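Local coordinates for protein nitrite oxidoreductase subunit B (Kuenenia stuttgartiensis, PDB 7B04) that probably relays electrons through its [4Fe-4S] and [3Fe-4S] clusters within the nitrite oxidoreductase complex of an anammox bacterium, at residues L3-H8 / E19-H24; V29-R34 / A340-F345; M375-V380 / R392-E397. All coordinates share one frame; numbering follows the deposited sequence.

Contact 1. Residues L3-H8 / E19-H24; sequences LVHNWH and ESRPKH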
loop_
_atom_site.group_PDB
_atom_site.type_symbol
_atom_site.label_atom_id
_atom_site.label_comp_id
_atom_site.label_asym_id
_atom_site.label_seq_id
_atom_site.Cartn_x
_atom_site.Cartn_y
_atom_site.Cartn_z
ATOM N N LEU A 3 -2.066 40.207 23.315
ATOM C CA LEU A 3 -0.801 39.430 23.337
ATOM C C LEU A 3 -1.041 38.148 24.114
ATOM O O LEU A 3 -1.611 38.207 25.187
ATOM C CB LEU A 3 0.310 40.171 24.070
ATOM C CG LEU A 3 0.866 41.426 23.430
ATOM C CD1 LEU A 3 1.508 41.125 22.102
ATOM C CD2 LEU A 3 -0.230 42.454 23.299
ATOM N N VAL A 4 -0.547 37.044 23.595
ATOM C CA VAL A 4 -0.693 35.731 24.260
ATOM C C VAL A 4 0.685 35.088 24.284
ATOM O O VAL A 4 1.506 35.400 23.469
ATOM C CB VAL A 4 -1.687 34.851 23.494
ATOM C CG1 VAL A 4 -3.031 35.515 23.329
ATOM C CG2 VAL A 4 -1.146 34.460 22.143
ATOM N N HIS A 5 0.915 34.216 25.228
ATOM C CA HIS A 5 2.187 33.515 25.346
ATOM C C HIS A 5 2.174 32.215 24.555
ATOM O O HIS A 5 1.268 31.390 24.714
ATOM C CB HIS A 5 2.527 33.234 26.810
ATOM C CG HIS A 5 3.824 32.506 26.995
ATOM N ND1 HIS A 5 5.049 33.104 26.790
ATOM C CD2 HIS A 5 4.085 31.224 27.341
ATOM C CE1 HIS A 5 6.009 32.224 27.013
ATOM N NE2 HIS A 5 5.452 31.075 27.350
ATOM N N ASN A 6 3.184 32.035 23.707
ATOM C CA ASN A 6 3.421 30.782 23.001
ATOM C C ASN A 6 4.796 30.272 23.396
ATOM O O ASN A 6 5.807 30.925 23.115
ATOM C CB ASN A 6 3.343 30.969 21.484
ATOM C CG ASN A 6 3.752 29.712 20.695
ATOM O OD1 ASN A 6 4.617 28.957 21.105
ATOM N ND2 ASN A 6 3.118 29.501 19.554
ATOM N N TRP A 7 4.833 29.100 24.021
ATOM C CA TRP A 7 6.108 28.557 24.456
ATOM C C TRP A 7 6.923 27.971 23.307
ATOM O O TRP A 7 8.143 27.852 23.443
ATOM C CB TRP A 7 5.898 27.532 25.568
ATOM C CG TRP A 7 5.091 26.339 25.203
ATOM C CD1 TRP A 7 3.739 26.191 25.318
ATOM C CD2 TRP A 7 5.590 25.098 24.700
ATOM N NE1 TRP A 7 3.364 24.936 24.902
ATOM C CE2 TRP A 7 4.485 24.246 24.517
ATOM C CE3 TRP A 7 6.865 24.628 24.378
ATOM C CZ2 TRP A 7 4.618 22.949 24.029
ATOM C CZ3 TRP A 7 6.995 23.344 23.893
ATOM C CH2 TRP A 7 5.880 22.518 23.722
ATOM N N HIS A 8 6.296 27.604 22.183
ATOM C CA HIS A 8 7.085 27.157 21.035
ATOM C C HIS A 8 7.997 28.278 20.558
ATOM O O HIS A 8 9.198 28.076 20.343
ATOM C CB HIS A 8 6.182 26.717 19.879
ATOM C CG HIS A 8 5.339 25.520 20.174
ATOM N ND1 HIS A 8 4.383 25.057 19.295
ATOM C CD2 HIS A 8 5.308 24.686 21.238
ATOM C CE1 HIS A 8 3.802 23.987 19.806
ATOM N NE2 HIS A 8 4.341 23.743 20.987
ATOM N N GLU A 19 -5.655 34.418 25.953
ATOM C CA GLU A 19 -5.133 33.086 26.231
ATOM C C GLU A 19 -6.026 32.360 27.222
ATOM O O GLU A 19 -6.344 32.887 28.292
ATOM C CB GLU A 19 -3.709 33.196 26.786
ATOM C CG GLU A 19 -3.140 31.887 27.314
ATOM C CD GLU A 19 -1.634 31.938 27.484
ATOM O OE1 GLU A 19 -1.024 32.920 27.015
ATOM O OE2 GLU A 19 -1.060 31.003 28.086
ATOM N N SER A 20 -6.431 31.152 26.874
ATOM C CA SER A 20 -7.222 30.275 27.770
ATOM C C SER A 20 -6.885 28.841 27.374
ATOM O O SER A 20 -7.431 28.362 26.413
ATOM C CB SER A 20 -8.678 30.567 27.671
ATOM O OG SER A 20 -9.437 29.527 28.243
ATOM N N ARG A 21 -5.959 28.215 28.080
ATOM C CA ARG A 21 -5.500 26.860 27.736
ATOM C C ARG A 21 -6.480 25.819 28.247
ATOM O O ARG A 21 -7.287 26.139 29.071
ATOM C CB ARG A 21 -4.114 26.657 28.327
ATOM C CG ARG A 21 -3.113 27.684 27.849
ATOM C CD ARG A 21 -1.792 27.001 27.667
ATOM N NE ARG A 21 -1.179 27.314 26.400
ATOM C CZ ARG A 21 -0.080 28.005 26.274
ATOM N NH1 ARG A 21 0.542 28.031 25.121
ATOM N NH2 ARG A 21 0.408 28.665 27.298
ATOM N N PRO A 22 -6.459 24.589 27.721
ATOM C CA PRO A 22 -7.322 23.542 28.181
ATOM C C PRO A 22 -6.733 22.887 29.434
ATOM O O PRO A 22 -5.613 23.057 29.696
ATOM C CB PRO A 22 -7.277 22.567 27.006
ATOM C CG PRO A 22 -6.571 23.284 25.922
ATOM C CD PRO A 22 -5.601 24.155 26.652
ATOM N N LYS A 23 -7.531 22.140 30.167
ATOM C CA LYS A 23 -7.057 21.450 31.367
ATOM C C LYS A 23 -5.842 20.580 31.048
ATOM O O LYS A 23 -4.819 20.647 31.738
ATOM C CB LYS A 23 -8.189 20.612 31.977
ATOM C CG LYS A 23 -8.047 20.389 33.451
ATOM N N HIS A 24 -5.940 19.766 30.003
ATOM C CA HIS A 24 -4.790 19.158 29.365
ATOM C C HIS A 24 -5.060 19.143 27.865
ATOM O O HIS A 24 -6.212 19.214 27.424
ATOM C CB HIS A 24 -4.480 17.758 29.920
ATOM C CG HIS A 24 -5.644 16.788 29.886
ATOM N ND1 HIS A 24 -6.411 16.562 28.756
ATOM C CD2 HIS A 24 -6.169 15.999 30.857
ATOM C CE1 HIS A 24 -7.351 15.680 29.032
ATOM N NE2 HIS A 24 -7.226 15.325 30.298
#

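Contact 2. Residues V29-R34 / A340-F345; sequences VFNINR and AVMSLF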
loop_
_atom_site.group_PDB
_atom_site.type_symbol
_atom_site.label_atom_id
_atom_site.label_comp_id
_atom_site.label_asym_id
_atom_site.label_seq_id
_atom_site.Cartn_x
_atom_site.Cartn_y
_atom_site.Cartn_z
ATOM N N VAL A 29 2.977 12.051 19.784
ATOM C CA VAL A 29 4.375 12.046 19.373
ATOM C C VAL A 29 4.528 11.076 18.212
ATOM O O VAL A 29 4.134 9.909 18.319
ATOM C CB VAL A 29 5.303 11.652 20.536
ATOM C CG1 VAL A 29 6.714 11.396 20.030
ATOM C CG2 VAL A 29 5.295 12.732 21.607
ATOM N N PHE A 30 5.109 11.551 17.113
ATOM C CA PHE A 30 5.326 10.739 15.919
ATOM C C PHE A 30 6.822 10.508 15.758
ATOM O O PHE A 30 7.588 11.468 15.614
ATOM C CB PHE A 30 4.770 11.419 14.664
ATOM C CG PHE A 30 3.266 11.549 14.631
ATOM C CD1 PHE A 30 2.484 11.198 15.717
ATOM C CD2 PHE A 30 2.636 12.031 13.495
ATOM C CE1 PHE A 30 1.112 11.327 15.671
ATOM C CE2 PHE A 30 1.264 12.161 13.443
ATOM C CZ PHE A 30 0.501 11.807 14.532
ATOM N N ASN A 31 7.239 9.243 15.778
ATOM C CA ASN A 31 8.639 8.891 15.536
ATOM C C ASN A 31 8.813 8.705 14.034
ATOM O O ASN A 31 8.591 7.622 13.491
ATOM C CB ASN A 31 9.032 7.643 16.316
ATOM C CG ASN A 31 10.530 7.401 16.314
ATOM O OD1 ASN A 31 11.290 8.140 15.687
ATOM N ND2 ASN A 31 10.962 6.362 17.018
ATOM N N ILE A 32 9.223 9.781 13.356
ATOM C CA ILE A 32 9.392 9.748 11.904
ATOM C C ILE A 32 10.396 8.680 11.489
ATOM O O ILE A 32 10.269 8.080 10.415
ATOM C CB ILE A 32 9.809 11.139 11.386
ATOM C CG1 ILE A 32 8.781 12.195 11.792
ATOM C CG2 ILE A 32 9.970 11.126 9.876
ATOM C CD1 ILE A 32 9.174 13.599 11.387
ATOM N N ASN A 33 11.398 8.420 12.331
ATOM C CA ASN A 33 12.420 7.429 12.006
ATOM C C ASN A 33 11.829 6.049 11.745
ATOM O O ASN A 33 12.415 5.261 10.996
ATOM C CB ASN A 33 13.446 7.359 13.132
ATOM C CG ASN A 33 14.227 8.648 13.287
ATOM O OD1 ASN A 33 14.909 9.088 12.363
ATOM N ND2 ASN A 33 14.129 9.263 14.460
ATOM N N ARG A 34 10.689 5.732 12.354
ATOM C CA ARG A 34 10.076 4.420 12.194
ATOM C C ARG A 34 9.027 4.367 11.088
ATOM O O ARG A 34 8.533 3.276 10.786
ATOM C CB ARG A 34 9.414 3.974 13.501
ATOM C CG ARG A 34 10.338 3.669 14.659
ATOM C CD ARG A 34 9.503 3.143 15.815
ATOM N NE ARG A 34 10.286 2.826 17.004
ATOM C CZ ARG A 34 9.765 2.331 18.122
ATOM N NH1 ARG A 34 10.544 2.071 19.160
ATOM N NH2 ARG A 34 8.460 2.098 18.199
ATOM N N ALA A 340 12.824 2.336 26.529
ATOM C CA ALA A 340 11.681 1.708 27.181
ATOM C C ALA A 340 10.392 2.453 26.859
ATOM O O ALA A 340 9.343 1.832 26.660
ATOM C CB ALA A 340 11.907 1.639 28.690
ATOM N N VAL A 341 10.453 3.786 26.801
ATOM C CA VAL A 341 9.266 4.567 26.467
ATOM C C VAL A 341 8.921 4.403 24.991
ATOM O O VAL A 341 7.745 4.336 24.616
ATOM C CB VAL A 341 9.478 6.045 26.844
ATOM C CG1 VAL A 341 8.389 6.921 26.239
ATOM C CG2 VAL A 341 9.510 6.207 28.356
ATOM N N MET A 342 9.940 4.318 24.130
ATOM C CA MET A 342 9.684 4.058 22.717
ATOM C C MET A 342 9.098 2.669 22.505
ATOM O O MET A 342 8.318 2.463 21.568
ATOM C CB MET A 342 10.969 4.220 21.905
ATOM C CG MET A 342 11.430 5.658 21.751
ATOM S SD MET A 342 12.696 5.837 20.481
ATOM C CE MET A 342 14.061 4.962 21.241
ATOM N N SER A 343 9.453 1.711 23.362
ATOM C CA SER A 343 8.869 0.378 23.305
ATOM C C SER A 343 7.438 0.341 23.821
ATOM O O SER A 343 6.833 -0.737 23.842
ATOM C CB SER A 343 9.733 -0.607 24.096
ATOM O OG SER A 343 11.021 -0.727 23.517
ATOM N N LEU A 344 6.892 1.478 24.245
ATOM C CA LEU A 344 5.504 1.579 24.668
ATOM C C LEU A 344 4.572 1.987 23.533
ATOM O O LEU A 344 3.351 1.874 23.681
ATOM C CB LEU A 344 5.386 2.584 25.823
ATOM C CG LEU A 344 4.079 2.668 26.611
ATOM C CD1 LEU A 344 3.833 1.382 27.379
ATOM C CD2 LEU A 344 4.102 3.863 27.551
ATOM N N PHE A 345 5.120 2.439 22.406
ATOM C CA PHE A 345 4.298 2.933 21.310
ATOM C C PHE A 345 3.488 1.800 20.692
ATOM O O PHE A 345 4.028 0.736 20.374
ATOM C CB PHE A 345 5.172 3.586 20.237
ATOM C CG PHE A 345 5.725 4.933 20.623
ATOM C CD1 PHE A 345 5.651 5.394 21.926
ATOM C CD2 PHE A 345 6.326 5.738 19.668
ATOM C CE1 PHE A 345 6.166 6.632 22.269
ATOM C CE2 PHE A 345 6.840 6.975 20.005
ATOM C CZ PHE A 345 6.759 7.423 21.307
#

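Contact 3. Residues M375-V380 / R392-E397; sequences MYNDTV and RTTVEE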
loop_
_atom_site.group_PDB
_atom_site.type_symbol
_atom_site.label_atom_id
_atom_site.label_comp_id
_atom_site.label_asym_id
_atom_site.label_seq_id
_atom_site.Cartn_x
_atom_site.Cartn_y
_atom_site.Cartn_z
ATOM N N MET A 375 21.919 -1.821 26.437
ATOM C CA MET A 375 20.501 -2.139 26.341
ATOM C C MET A 375 20.149 -3.214 27.356
ATOM O O MET A 375 20.843 -4.233 27.458
ATOM C CB MET A 375 20.130 -2.610 24.926
ATOM C CG MET A 375 18.673 -3.008 24.763
ATOM S SD MET A 375 18.312 -3.537 23.081
ATOM C CE MET A 375 19.251 -5.060 22.987
ATOM N N TYR A 376 19.065 -2.980 28.096
ATOM C CA TYR A 376 18.572 -3.873 29.134
ATOM C C TYR A 376 17.171 -4.324 28.742
ATOM O O TYR A 376 16.455 -3.617 28.027
ATOM C CB TYR A 376 18.542 -3.165 30.498
ATOM C CG TYR A 376 19.829 -2.450 30.865
ATOM C CD1 TYR A 376 20.698 -2.980 31.812
ATOM C CD2 TYR A 376 20.172 -1.244 30.268
ATOM C CE1 TYR A 376 21.882 -2.325 32.143
ATOM C CE2 TYR A 376 21.347 -0.593 30.593
ATOM C CZ TYR A 376 22.198 -1.135 31.530
ATOM O OH TYR A 376 23.370 -0.486 31.858
ATOM N N ASN A 377 16.785 -5.525 29.171
ATOM C CA ASN A 377 15.442 -6.023 28.858
ATOM C C ASN A 377 14.454 -5.569 29.935
ATOM O O ASN A 377 13.929 -6.356 30.732
ATOM C CB ASN A 377 15.444 -7.536 28.710
ATOM C CG ASN A 377 14.061 -8.077 28.341
ATOM O OD1 ASN A 377 13.737 -8.271 27.175
ATOM N ND2 ASN A 377 13.238 -8.306 29.348
ATOM N N ASP A 378 14.200 -4.264 29.951
ATOM C CA ASP A 378 13.296 -3.735 30.957
ATOM C C ASP A 378 11.856 -3.971 30.543
ATOM O O ASP A 378 11.539 -4.180 29.368
ATOM C CB ASP A 378 13.492 -2.243 31.185
ATOM C CG ASP A 378 14.950 -1.853 31.333
ATOM O OD1 ASP A 378 15.711 -2.554 32.023
ATOM O OD2 ASP A 378 15.322 -0.808 30.773
ATOM N N THR A 379 10.986 -3.961 31.540
ATOM C CA THR A 379 9.550 -4.101 31.350
ATOM C C THR A 379 8.920 -2.729 31.574
ATOM O O THR A 379 8.946 -2.206 32.694
ATOM C CB THR A 379 8.974 -5.134 32.315
ATOM O OG1 THR A 379 9.468 -6.433 31.974
ATOM C CG2 THR A 379 7.471 -5.128 32.259
ATOM N N VAL A 380 8.386 -2.137 30.509
ATOM C CA VAL A 380 7.733 -0.836 30.596
ATOM C C VAL A 380 6.249 -1.061 30.843
ATOM O O VAL A 380 5.643 -1.990 30.293
ATOM C CB VAL A 380 7.982 0.001 29.323
ATOM C CG1 VAL A 380 7.383 -0.673 28.096
ATOM C CG2 VAL A 380 7.428 1.412 29.492
ATOM N N ARG A 392 1.552 -3.546 29.209
ATOM C CA ARG A 392 2.874 -3.940 29.671
ATOM C C ARG A 392 3.572 -4.719 28.565
ATOM O O ARG A 392 2.944 -5.538 27.891
ATOM C CB ARG A 392 2.783 -4.789 30.945
ATOM C CG ARG A 392 4.085 -5.443 31.353
ATOM C CD ARG A 392 3.922 -6.287 32.602
ATOM N NE ARG A 392 3.594 -5.478 33.772
ATOM C CZ ARG A 392 3.676 -5.914 35.024
ATOM N NH1 ARG A 392 4.081 -7.153 35.271
ATOM N NH2 ARG A 392 3.357 -5.112 36.030
ATOM N N THR A 393 4.869 -4.468 28.387
ATOM C CA THR A 393 5.653 -5.194 27.396
ATOM C C THR A 393 7.124 -5.126 27.781
ATOM O O THR A 393 7.533 -4.329 28.629
ATOM C CB THR A 393 5.435 -4.640 25.984
ATOM O OG1 THR A 393 6.031 -5.524 25.026
ATOM C CG2 THR A 393 6.063 -3.263 25.847
ATOM N N THR A 394 7.916 -5.988 27.149
ATOM C CA THR A 394 9.354 -6.055 27.361
ATOM C C THR A 394 10.093 -5.370 26.216
ATOM O O THR A 394 9.578 -5.232 25.104
ATOM C CB THR A 394 9.823 -7.507 27.488
ATOM O OG1 THR A 394 9.512 -8.223 26.286
ATOM C CG2 THR A 394 9.143 -8.187 28.668
ATOM N N VAL A 395 11.323 -4.941 26.505
ATOM C CA VAL A 395 12.126 -4.255 25.496
ATOM C C VAL A 395 12.671 -5.247 24.474
ATOM O O VAL A 395 12.715 -4.961 23.272
ATOM C CB VAL A 395 13.253 -3.451 26.170
ATOM C CG1 VAL A 395 14.222 -2.907 25.131
ATOM C CG2 VAL A 395 12.672 -2.316 26.996
ATOM N N GLU A 396 13.074 -6.430 24.926
ATOM C CA GLU A 396 13.691 -7.432 24.073
ATOM C C GLU A 396 12.794 -8.660 23.973
ATOM O O GLU A 396 12.051 -8.988 24.904
ATOM C CB GLU A 396 15.075 -7.827 24.609
ATOM C CG GLU A 396 15.903 -8.691 23.690
ATOM C CD GLU A 396 16.533 -7.894 22.578
ATOM O OE1 GLU A 396 16.466 -6.649 22.631
ATOM O OE2 GLU A 396 17.108 -8.511 21.658
ATOM N N GLU A 397 12.869 -9.335 22.828
ATOM C CA GLU A 397 12.003 -10.473 22.564
ATOM C C GLU A 397 12.516 -11.717 23.285
ATOM O O GLU A 397 13.727 -11.957 23.328
ATOM C CB GLU A 397 11.931 -10.756 21.065
ATOM C CG GLU A 397 10.995 -9.843 20.297
ATOM C CD GLU A 397 9.554 -10.300 20.366
ATOM O OE1 GLU A 397 9.318 -11.526 20.359
ATOM O OE2 GLU A 397 8.658 -9.433 20.425
#

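Contact 1. Residues L3-H8 / E19-H24
H5 and E19 make the one clear polar link between residues 3-8 and 19-24. E19 reaches it with an extended chain that starts beside V4: E19 CB lies 4.2 Å from V4 CB. V4 CG1 also packs 3.9 Å from E19 N. The next atom, E19 CG, stands anti to the backbone N (chi1 171°) and lies 4.2 Å from R21 CG, two residues further on. E19 CD lies near the H5 backbone, 4.0 Å from H5 O. At the tip the two carboxylate oxygens divide the work. OE1 accepts the backbone N-H of H5, with H5 N 2.9 Å from E19 OE1, nearly along its own C-O axis and with an N-H...O angle of 157°; H5 CB adds a contact to the same oxygen. OE2 faces R21 NH2, a possible salt bridge that is doubtful because the position of NH2 is not secure.

R21, bent at chi2 and chi3, brings NH1 between H5 O and W7 of residues 3-8. R21 NH1 lies 3.5 Å from H5 O and 3.7 Å from W7 CD1, at the edge of the indole and near its plane; the guanidinium and indole planes are 54° apart. The firm charge partner of NH1 is E300, while H5 O accepts a hydrogen bond from the Y180 hydroxyl. Y180 also touches the side chains of V4 and E19, and R285 forms a cation-pi contact with W7. The R21 side chain is about 10 Å from that of the cluster ligand C178.

This is structural packing that ties the N-terminal strand to a later loop: strand 3-6 pairs antiparallel with strand 11-14, and residues 19-24 run from strand 11-14 toward strand 25-31.

Contact 2. Residues V29-R34 / A340-F345
M342 O is approached by three N-H groups, each through a weak hydrogen bond. R34 supplies two of them, NH1 3.3 Å and NH2 3.4 Å from M342 O, so the guanidinium forks around the oxygen; the third is the backbone N of F345, which closes the type I turn M342-F345 after helix 336-342. R34 arrives with its chain extended, CD anti to CA (chi2 -176°), and R34 NH1 also packs 3.5 Å from M342 CB. The stronger partners of its tip lie elsewhere: E325 of the neighbouring subunit A forms a salt bridge with NH1, and Q265 O accepts from NH2. An alanine in place of R34 would probably leave E325 of subunit A without this charge partner, and M342 O and Q265 O with fewer donors.

Beside the guanidinium stands the F345 ring, its plane turned 63° from it. N31 CB meets the ring's edge, 4.3 Å from F345 CE2, while V29 CG1 touches F345 CZ at 4.2 Å. M342 SD lies 3.9 Å from N31 ND2, the two side chains crossing at about a right angle.

The end of strand 25-31 and the 3-10 turn that follows thus pack against a helix terminus. R34 directly precedes the cluster ligand C35, placing this buried contact beside [4Fe-4S] cluster #1, in a ferredoxin-type cluster-binding segment.

Contact 3. Residues M375-V380 / R392-E397
The N377 amide lies against the backbone and CB of E396, whose carboxylate is turned 72° from the amide plane and directed to M375; the two side chains cross at about a right angle. N377 OD1 accepts the backbone N-H of E396, 3.0 Å from E396 N; this donor stands above the carbonyl plane, 44° out of it. OD1 is also close to E396 CB and O, and the exact placing of the amide is uncertain. At its other end, N377 ND2 lies 4.0 Å from T394 CB. The two segments belong to the beta hairpin of strands 371-383 and 389-394, whose regular pairing ends here. T379 and T394 form a non-hydrogen-bonded antiparallel pair, followed by the hydrogen-bonded pair V380 and T393, joined by V380 N to T393 O and T393 N to V380 O. Toward M375 the strand is interrupted by an inverse gamma turn centred on N377, and the side-chain OD1 of N377, not a backbone oxygen, takes the N-H of E396. D378 O still accepts from V395 N, at 3.0 Å, and V395 CB packs over Y376 O.

M375 extends to SD and then turns at chi3 (68°), which sets CE against the E396 carboxylate, with E396 OE1 also 3.6 Å from M375 SD. The D378 carboxylate forms a salt bridge with R336, and R392 pairs with E389. Residues of the neighbouring subunit A bind this edge: N109 of that chain is hydrogen-bonded to T393 OG1, and R326 of that chain to V395 O.

On the face bearing T379 and T394, T379 CG2 packs 3.5 Å from R392 CG. On the face bearing V380 and T393, the two side chains lie side by side and point the same way, V380 CG1 3.7 Å from T393 CG2.

How the contacts relate
The three contacts follow one another along the chain without interlocking. Contact 1 joins the N-terminal strand to the loop before strand 25-31, and contact 2 begins at that strand; their centres are 26 Å apart and their nearest atoms about 10 Å. Contacts 2 and 3 have centres 14 Å apart and touch: A340 O packs against V380 CG2, and S343 O against T393 CG2. The end of helix 336-342 therefore lies between strand 25-31, next to cluster #1, and the C-terminal hairpin. Contact 3 lies 37 Å from contact 1, centre to centre. R326 of subunit A packs on S343 and bonds V395 O, so contacts 2 and 3 share a patch of that interface; subunit A touches contact 1 only at S20.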